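Local coordinates for MoaD/ThiS family protein (Mycobacterium tuberculosis, PDB 6JBZ), which probably serves as the small, sulfur-carrying subunit of molybdopterin synthase, working with MoaE in the biosynthesis of the molybdenum cofactor, at residues Gly10-Thr14 with Leu77-Asp81. Residues are numbered along the deposited sequence.
Sequences GIQVT and LSAGD
I11, V13 and L77 form the apolar centre of this contact between the first strand and the turn leading into the last. V13 (chi1 m) sets CG1 4.2 Å from L77 CD1, and I11, with chi1 p and chi2 t, extends CD1 to 4.1 Å from L77 CB; L77 (m, t) and V13 also pack on L43 of helix 40-50, so branched aliphatic residues suit this side of the sheet. Farther out, I11 CG2 meets A79 CB at 4.0 Å, where a methyl suffices. Residues 11-14 are extended, and the CA atoms of I11 and A79 lie 5.0 Å apart, those of V13 and D81 5.2 Å. The pairing thus begins the parallel match of strands 11-17 and 82-86, the central pair of the ubiquitin-like beta-grasp fold of the MoaD/ThiS family. Two nearly linear backbone bonds fix it: G80 N to Q12 O (3.2 Å) and T14 N to D81 O (3.0 Å). S78-D81 is a type II turn, closed by D81 N to S78 O at 3.1 Å; G80 takes its third position with positive phi (89/-11), where a CB would strike the preceding carbonyl. Q12 turns its amide end away from the turn. At the polar edge D81 (chi1 -86°) accepts S78 N on OD2 at 3.0 Å, and the same oxygen forms a salt bridge with R65 of strand 62-65, so a carboxylate serves both partners.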
loop_
_atom_site.group_PDB
_atom_site.type_symbol
_atom_site.label_atom_id
_atom_site.label_comp_id
_atom_site.label_asym_id
_atom_site.label_seq_id
_atom_site.Cartn_x
_atom_site.Cartn_y
_atom_site.Cartn_z
ATOM N N GLY B 10 -53.681 -15.943 -9.163
ATOM C CA GLY B 10 -52.624 -15.018 -8.919
ATOM C C GLY B 10 -51.862 -15.172 -7.648
ATOM O O GLY B 10 -52.355 -15.656 -6.668
ATOM N N ILE B 11 -50.634 -14.699 -7.690
ATOM C CA ILE B 11 -49.792 -14.690 -6.544
ATOM C C ILE B 11 -49.218 -13.316 -6.381
ATOM O O ILE B 11 -49.133 -12.555 -7.297
ATOM C CB ILE B 11 -48.668 -15.695 -6.666
ATOM C CG1 ILE B 11 -47.870 -15.454 -7.915
ATOM C CG2 ILE B 11 -49.228 -17.080 -6.697
ATOM C CD1 ILE B 11 -46.462 -15.949 -7.808
ATOM N N GLN B 12 -48.837 -13.020 -5.168
ATOM C CA GLN B 12 -48.298 -11.749 -4.822
ATOM C C GLN B 12 -46.873 -11.970 -4.423
ATOM O O GLN B 12 -46.573 -12.907 -3.752
ATOM C CB GLN B 12 -49.083 -11.204 -3.669
ATOM C CG GLN B 12 -49.160 -9.708 -3.622
ATOM C CD GLN B 12 -50.037 -9.247 -2.505
ATOM O OE1 GLN B 12 -50.995 -9.904 -2.180
ATOM N NE2 GLN B 12 -49.716 -8.126 -1.919
ATOM N N VAL B 13 -45.984 -11.128 -4.895
ATOM C CA VAL B 13 -44.600 -11.190 -4.501
ATOM C C VAL B 13 -44.124 -9.823 -4.082
ATOM O O VAL B 13 -44.690 -8.845 -4.443
ATOM C CB VAL B 13 -43.682 -11.716 -5.612
ATOM C CG1 VAL B 13 -44.019 -13.128 -5.991
ATOM C CG2 VAL B 13 -43.683 -10.801 -6.800
ATOM N N THR B 14 -43.084 -9.787 -3.285
ATOM C CA THR B 14 -42.479 -8.548 -2.911
ATOM C C THR B 14 -41.207 -8.331 -3.679
ATOM O O THR B 14 -40.335 -9.127 -3.621
ATOM C CB THR B 14 -42.122 -8.531 -1.441
ATOM O OG1 THR B 14 -43.291 -8.743 -0.671
ATOM C CG2 THR B 14 -41.572 -7.220 -1.074
ATOM N N LEU B 77 -41.992 -18.337 -9.857
ATOM C CA LEU B 77 -42.117 -17.742 -8.535
ATOM C C LEU B 77 -43.199 -18.435 -7.714
ATOM O O LEU B 77 -44.098 -19.075 -8.264
ATOM C CB LEU B 77 -42.436 -16.251 -8.649
ATOM C CG LEU B 77 -41.461 -15.366 -9.420
ATOM C CD1 LEU B 77 -42.088 -14.017 -9.642
ATOM C CD2 LEU B 77 -40.182 -15.225 -8.646
ATOM N N SER B 78 -43.118 -18.287 -6.398
ATOM C CA SER B 78 -44.163 -18.764 -5.500
ATOM C C SER B 78 -44.700 -17.599 -4.702
ATOM O O SER B 78 -43.998 -16.613 -4.495
ATOM C CB SER B 78 -43.635 -19.831 -4.548
ATOM O OG SER B 78 -42.637 -20.606 -5.177
ATOM N N ALA B 79 -45.937 -17.717 -4.243
ATOM C CA ALA B 79 -46.514 -16.718 -3.373
ATOM C C ALA B 79 -45.603 -16.472 -2.172
ATOM O O ALA B 79 -45.041 -17.412 -1.605
ATOM C CB ALA B 79 -47.890 -17.146 -2.922
ATOM N N GLY B 80 -45.440 -15.198 -1.815
ATOM C CA GLY B 80 -44.654 -14.812 -0.666
ATOM C C GLY B 80 -43.186 -14.603 -0.980
ATOM O O GLY B 80 -42.444 -14.086 -0.144
ATOM N N ASP B 81 -42.756 -15.011 -2.170
ATOM C CA ASP B 81 -41.367 -14.791 -2.591
ATOM C C ASP B 81 -40.935 -13.332 -2.450
ATOM O O ASP B 81 -41.754 -12.409 -2.558
ATOM C CB ASP B 81 -41.165 -15.222 -4.037
ATOM C CG ASP B 81 -40.856 -16.689 -4.173
ATOM O OD1 ASP B 81 -40.908 -17.407 -3.156
ATOM O OD2 ASP B 81 -40.557 -17.124 -5.302
#